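PDB 4IRN: prolyl-ACP dehydrogenase from Oscillatoria sp., which probably uses FAD to oxidise a prolyl group carried on an acyl carrier protein, a step in the biosynthesis of the cyanotoxin anatoxin-a. Local coordinates for residues A285-I299 with L322-L336. Sequence-based numbering, arbitrary orientation.
Sequences AAAVGTMERLLEQSI and LVEMKLRLENAKAYL
L329 pushes its forked end into the neighbouring helix among V288, M291, E292 and L295, a classic knob in a hole. Its CG lies anti to the backbone N (chi1 176°), which carries CD1 over the turn between V288 and E292, 3.9 Å from M291 CB, while CD2 meets L295 CD2 at 3.8 Å. Two knobs answer from helix 285-299. V288 spreads its branches between A332, K333, L329 and L336, CG2 lying 4.0 Å from A332 CB; the small alanine leaves room for a beta-branched partner. L295 fits among L322, M325, K326 and L329; its side chain and that of M325 run alongside each other, pointing opposite ways, with L295 CD1 against M325 CB. The nearly antiparallel axes, 159° apart and 9.9 Å at closest approach, let this interlocking recur. Flexible M325 bends at its thioether, and CE merely packs against L294 CB and O. The polar bonds to L294 O come from S298 N and S298 OG, on opposite faces, the OG bond being 2.7 Å, so the serine hydroxyl is satisfied inside the apolar layer.

The partly exposed margin is looser and polar. K333 lays its aliphatic CG against V288 CG1, then extends to E292, whose OE1, held chiefly by Q109 NE2, takes a weak salt-bridge bond from K333 NZ at 3.4 Å. K326 NZ forms a salt bridge with E330 OE2 at 2.9 Å; a long ion pair from E330 OE2 to K333 NZ links the two pairs.

This antiparallel pair belongs to the helical bundle of the C-terminal acyl-CoA dehydrogenase domain. Helix 101-114 covers A285, V288, E292 and K333; helix 386-395 packs on T290 and L294. Helix 350-375 touches L294 and S298 and holds the R328 guanidinium through S367 OG and E370, while L327 and N331 meet Y335 of a second subunit.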
loop_
_atom_site.group_PDB
_atom_site.type_symbol
_atom_site.label_atom_id
_atom_site.label_comp_id
_atom_site.label_asym_id
_atom_site.label_seq_id
_atom_site.Cartn_x
_atom_site.Cartn_y
_atom_site.Cartn_z
ATOM N N ALA A 285 -20.160 13.028 -4.613
ATOM C CA ALA A 285 -19.787 14.334 -5.158
ATOM C C ALA A 285 -19.474 15.297 -4.010
ATOM O O ALA A 285 -18.475 16.019 -4.068
ATOM C CB ALA A 285 -20.912 14.885 -6.017
ATOM N N ALA A 286 -20.304 15.263 -2.948
ATOM C CA ALA A 286 -20.147 16.100 -1.761
ATOM C C ALA A 286 -18.973 15.662 -0.890
ATOM O O ALA A 286 -18.375 16.507 -0.227
ATOM C CB ALA A 286 -21.421 16.105 -0.963
ATOM N N ALA A 287 -18.632 14.350 -0.911
ATOM C CA ALA A 287 -17.505 13.754 -0.180
ATOM C C ALA A 287 -16.181 14.377 -0.635
ATOM O O ALA A 287 -15.284 14.557 0.191
ATOM C CB ALA A 287 -17.475 12.250 -0.386
ATOM N N VAL A 288 -16.093 14.762 -1.935
ATOM C CA VAL A 288 -14.945 15.441 -2.549
ATOM C C VAL A 288 -14.779 16.818 -1.872
ATOM O O VAL A 288 -13.646 17.234 -1.602
ATOM C CB VAL A 288 -15.072 15.536 -4.103
ATOM C CG1 VAL A 288 -13.824 16.149 -4.734
ATOM C CG2 VAL A 288 -15.348 14.160 -4.718
ATOM N N GLY A 289 -15.910 17.469 -1.567
ATOM C CA GLY A 289 -15.964 18.758 -0.878
ATOM C C GLY A 289 -15.483 18.658 0.554
ATOM O O GLY A 289 -14.730 19.520 1.017
ATOM N N THR A 290 -15.892 17.570 1.249
ATOM C CA THR A 290 -15.499 17.232 2.621
ATOM C C THR A 290 -13.978 17.008 2.669
ATOM O O THR A 290 -13.318 17.478 3.598
ATOM C CB THR A 290 -16.276 15.992 3.095
ATOM O OG1 THR A 290 -17.680 16.225 2.936
ATOM C CG2 THR A 290 -15.961 15.598 4.533
ATOM N N MET A 291 -13.433 16.318 1.645
ATOM C CA MET A 291 -12.013 16.035 1.495
ATOM C C MET A 291 -11.220 17.334 1.354
ATOM O O MET A 291 -10.128 17.439 1.922
ATOM C CB MET A 291 -11.770 15.126 0.283
ATOM C CG MET A 291 -12.234 13.681 0.482
ATOM S SD MET A 291 -12.166 12.676 -1.024
ATOM C CE MET A 291 -10.424 12.461 -1.173
ATOM N N GLU A 292 -11.783 18.332 0.626
ATOM C CA GLU A 292 -11.178 19.653 0.445
ATOM C C GLU A 292 -11.144 20.401 1.785
ATOM O O GLU A 292 -10.137 21.041 2.083
ATOM C CB GLU A 292 -11.932 20.471 -0.618
ATOM C CG GLU A 292 -11.156 21.667 -1.153
ATOM C CD GLU A 292 -11.842 22.458 -2.253
ATOM O OE1 GLU A 292 -12.144 21.868 -3.316
ATOM O OE2 GLU A 292 -12.050 23.679 -2.060
ATOM N N ARG A 293 -12.230 20.294 2.595
ATOM C CA ARG A 293 -12.320 20.931 3.914
ATOM C C ARG A 293 -11.281 20.369 4.887
ATOM O O ARG A 293 -10.591 21.154 5.541
ATOM C CB ARG A 293 -13.743 20.857 4.513
ATOM C CG ARG A 293 -13.869 21.603 5.863
ATOM C CD ARG A 293 -15.264 21.607 6.449
ATOM N NE ARG A 293 -15.686 20.282 6.889
ATOM C CZ ARG A 293 -16.624 19.559 6.290
ATOM N NH1 ARG A 293 -17.258 20.032 5.226
ATOM N NH2 ARG A 293 -16.939 18.359 6.753
ATOM N N LEU A 294 -11.150 19.039 4.953
ATOM C CA LEU A 294 -10.172 18.364 5.818
ATOM C C LEU A 294 -8.733 18.623 5.423
ATOM O O LEU A 294 -7.877 18.629 6.287
ATOM C CB LEU A 294 -10.422 16.851 5.912
ATOM C CG LEU A 294 -11.831 16.354 6.294
ATOM C CD1 LEU A 294 -11.887 14.848 6.203
ATOM C CD2 LEU A 294 -12.263 16.846 7.673
ATOM N N LEU A 295 -8.460 18.829 4.127
ATOM C CA LEU A 295 -7.110 19.145 3.651
ATOM C C LEU A 295 -6.687 20.519 4.163
ATOM O O LEU A 295 -5.603 20.632 4.745
ATOM C CB LEU A 295 -6.996 19.058 2.101
ATOM C CG LEU A 295 -5.670 19.507 1.430
ATOM C CD1 LEU A 295 -4.446 18.761 1.988
ATOM C CD2 LEU A 295 -5.747 19.325 -0.061
ATOM N N GLU A 296 -7.549 21.547 3.971
ATOM C CA GLU A 296 -7.272 22.918 4.408
ATOM C C GLU A 296 -7.174 23.009 5.944
ATOM O O GLU A 296 -6.344 23.758 6.472
ATOM C CB GLU A 296 -8.306 23.926 3.870
ATOM C CG GLU A 296 -8.513 23.987 2.361
ATOM C CD GLU A 296 -9.579 24.957 1.870
ATOM O OE1 GLU A 296 -10.320 25.524 2.704
ATOM O OE2 GLU A 296 -9.723 25.089 0.635
ATOM N N GLN A 297 -8.010 22.235 6.647
ATOM C CA GLN A 297 -8.026 22.168 8.110
ATOM C C GLN A 297 -6.740 21.550 8.629
ATOM O O GLN A 297 -6.195 22.019 9.635
ATOM C CB GLN A 297 -9.224 21.363 8.603
ATOM C CG GLN A 297 -10.431 22.249 8.856
ATOM C CD GLN A 297 -11.655 21.514 9.333
ATOM O OE1 GLN A 297 -11.608 20.344 9.736
ATOM N NE2 GLN A 297 -12.789 22.193 9.275
ATOM N N SER A 298 -6.244 20.506 7.929
ATOM C CA SER A 298 -5.015 19.801 8.289
ATOM C C SER A 298 -3.764 20.623 7.970
ATOM O O SER A 298 -2.820 20.589 8.771
ATOM C CB SER A 298 -4.961 18.423 7.645
ATOM O OG SER A 298 -6.052 17.616 8.059
ATOM N N ILE A 299 -3.762 21.383 6.827
ATOM C CA ILE A 299 -2.654 22.291 6.457
ATOM C C ILE A 299 -2.521 23.340 7.574
ATOM O O ILE A 299 -1.430 23.518 8.108
ATOM C CB ILE A 299 -2.790 22.949 5.042
ATOM C CG1 ILE A 299 -2.712 21.901 3.927
ATOM C CG2 ILE A 299 -1.698 24.011 4.828
ATOM C CD1 ILE A 299 -3.236 22.336 2.570
ATOM N N LEU A 322 -0.221 15.281 3.793
ATOM C CA LEU A 322 -0.921 16.366 3.122
ATOM C C LEU A 322 -0.712 16.348 1.607
ATOM O O LEU A 322 -1.623 16.679 0.871
ATOM C CB LEU A 322 -0.583 17.725 3.747
ATOM C CG LEU A 322 -1.015 17.814 5.197
ATOM C CD1 LEU A 322 -0.165 18.757 5.955
ATOM C CD2 LEU A 322 -2.476 18.140 5.301
ATOM N N VAL A 323 0.447 15.876 1.139
ATOM C CA VAL A 323 0.778 15.677 -0.281
ATOM C C VAL A 323 -0.120 14.535 -0.809
ATOM O O VAL A 323 -0.715 14.679 -1.880
ATOM C CB VAL A 323 2.297 15.414 -0.498
ATOM C CG1 VAL A 323 2.601 15.100 -1.961
ATOM C CG2 VAL A 323 3.138 16.602 -0.030
ATOM N N GLU A 324 -0.289 13.451 -0.012
ATOM C CA GLU A 324 -1.162 12.318 -0.365
ATOM C C GLU A 324 -2.637 12.742 -0.393
ATOM O O GLU A 324 -3.380 12.330 -1.286
ATOM C CB GLU A 324 -0.955 11.121 0.580
ATOM C CG GLU A 324 0.364 10.384 0.382
ATOM C CD GLU A 324 0.573 9.661 -0.937
ATOM O OE1 GLU A 324 -0.424 9.217 -1.551
ATOM O OE2 GLU A 324 1.748 9.501 -1.337
ATOM N N MET A 325 -3.040 13.607 0.558
ATOM C CA MET A 325 -4.394 14.167 0.633
ATOM C C MET A 325 -4.682 15.014 -0.611
ATOM O O MET A 325 -5.784 14.934 -1.154
ATOM C CB MET A 325 -4.594 14.999 1.915
ATOM C CG MET A 325 -4.916 14.162 3.137
ATOM S SD MET A 325 -5.006 15.139 4.658
ATOM C CE MET A 325 -6.693 15.532 4.667
ATOM N N LYS A 326 -3.674 15.786 -1.074
ATOM C CA LYS A 326 -3.746 16.625 -2.274
ATOM C C LYS A 326 -3.914 15.779 -3.547
ATOM O O LYS A 326 -4.819 16.054 -4.338
ATOM C CB LYS A 326 -2.536 17.586 -2.367
ATOM C CG LYS A 326 -2.543 18.528 -3.583
ATOM C CD LYS A 326 -3.713 19.518 -3.602
ATOM C CE LYS A 326 -3.703 20.348 -4.857
ATOM N NZ LYS A 326 -4.870 21.264 -4.917
ATOM N N LEU A 327 -3.062 14.748 -3.730
ATOM C CA LEU A 327 -3.125 13.830 -4.878
ATOM C C LEU A 327 -4.498 13.167 -4.964
ATOM O O LEU A 327 -5.102 13.167 -6.039
ATOM C CB LEU A 327 -2.020 12.751 -4.820
ATOM C CG LEU A 327 -0.561 13.218 -5.003
ATOM C CD1 LEU A 327 0.395 12.214 -4.425
ATOM C CD2 LEU A 327 -0.223 13.436 -6.467
ATOM N N ARG A 328 -5.003 12.648 -3.824
ATOM C CA ARG A 328 -6.309 11.999 -3.741
ATOM C C ARG A 328 -7.466 12.933 -4.090
ATOM O O ARG A 328 -8.372 12.518 -4.812
ATOM C CB ARG A 328 -6.525 11.367 -2.362
ATOM C CG ARG A 328 -5.817 10.050 -2.243
ATOM C CD ARG A 328 -6.292 9.268 -1.064
ATOM N NE ARG A 328 -5.128 8.756 -0.368
ATOM C CZ ARG A 328 -4.629 9.283 0.738
ATOM N NH1 ARG A 328 -5.220 10.325 1.310
ATOM N NH2 ARG A 328 -3.533 8.784 1.281
ATOM N N LEU A 329 -7.416 14.187 -3.606
ATOM C CA LEU A 329 -8.434 15.204 -3.853
ATOM C C LEU A 329 -8.565 15.526 -5.341
ATOM O O LEU A 329 -9.686 15.593 -5.850
ATOM C CB LEU A 329 -8.158 16.478 -3.024
ATOM C CG LEU A 329 -9.100 17.682 -3.240
ATOM C CD1 LEU A 329 -10.490 17.421 -2.659
ATOM C CD2 LEU A 329 -8.526 18.929 -2.642
ATOM N N GLU A 330 -7.423 15.692 -6.031
ATOM C CA GLU A 330 -7.372 15.998 -7.464
ATOM C C GLU A 330 -7.825 14.828 -8.326
ATOM O O GLU A 330 -8.448 15.054 -9.359
ATOM C CB GLU A 330 -5.994 16.537 -7.890
ATOM C CG GLU A 330 -5.625 17.861 -7.226
ATOM C CD GLU A 330 -6.570 19.038 -7.419
ATOM O OE1 GLU A 330 -7.025 19.265 -8.564
ATOM O OE2 GLU A 330 -6.839 19.747 -6.423
ATOM N N ASN A 331 -7.549 13.591 -7.885
ATOM C CA ASN A 331 -7.980 12.361 -8.557
ATOM C C ASN A 331 -9.489 12.164 -8.412
ATOM O O ASN A 331 -10.143 11.740 -9.362
ATOM C CB ASN A 331 -7.272 11.146 -7.984
ATOM C CG ASN A 331 -5.865 10.919 -8.486
ATOM O OD1 ASN A 331 -5.603 10.967 -9.693
ATOM N ND2 ASN A 331 -4.945 10.599 -7.563
ATOM N N ALA A 332 -10.031 12.448 -7.207
ATOM C CA ALA A 332 -11.458 12.359 -6.886
ATOM C C ALA A 332 -12.248 13.326 -7.780
ATOM O O ALA A 332 -13.283 12.946 -8.330
ATOM C CB ALA A 332 -11.696 12.685 -5.417
ATOM N N LYS A 333 -11.728 14.553 -7.957
ATOM C CA LYS A 333 -12.316 15.592 -8.810
ATOM C C LYS A 333 -12.369 15.097 -10.267
ATOM O O LYS A 333 -13.408 15.204 -10.915
ATOM C CB LYS A 333 -11.519 16.909 -8.712
ATOM C CG LYS A 333 -11.840 17.748 -7.485
ATOM C CD LYS A 333 -10.944 18.977 -7.402
ATOM C CE LYS A 333 -11.205 19.816 -6.168
ATOM N NZ LYS A 333 -10.315 21.011 -6.102
ATOM N N ALA A 334 -11.274 14.484 -10.744
ATOM C CA ALA A 334 -11.180 13.913 -12.087
ATOM C C ALA A 334 -12.235 12.811 -12.357
ATOM O O ALA A 334 -12.878 12.838 -13.409
ATOM C CB ALA A 334 -9.787 13.371 -12.311
ATOM N N TYR A 335 -12.436 11.871 -11.398
ATOM C CA TYR A 335 -13.411 10.787 -11.544
ATOM C C TYR A 335 -14.825 11.314 -11.531
ATOM O O TYR A 335 -15.658 10.825 -12.299
ATOM C CB TYR A 335 -13.251 9.703 -10.468
ATOM C CG TYR A 335 -12.162 8.696 -10.765
ATOM C CD1 TYR A 335 -12.294 7.781 -11.809
ATOM C CD2 TYR A 335 -11.015 8.631 -9.984
ATOM C CE1 TYR A 335 -11.286 6.859 -12.099
ATOM C CE2 TYR A 335 -10.004 7.709 -10.256
ATOM C CZ TYR A 335 -10.136 6.835 -11.327
ATOM O OH TYR A 335 -9.129 5.936 -11.596
ATOM N N LEU A 336 -15.094 12.319 -10.666
ATOM C CA LEU A 336 -16.404 12.946 -10.520
ATOM C C LEU A 336 -16.792 13.726 -11.778
ATOM O O LEU A 336 -17.930 13.605 -12.235
ATOM C CB LEU A 336 -16.433 13.857 -9.278
ATOM C CG LEU A 336 -17.716 14.655 -9.036
ATOM C CD1 LEU A 336 -18.922 13.740 -8.827
ATOM C CD2 LEU A 336 -17.544 15.635 -7.901
#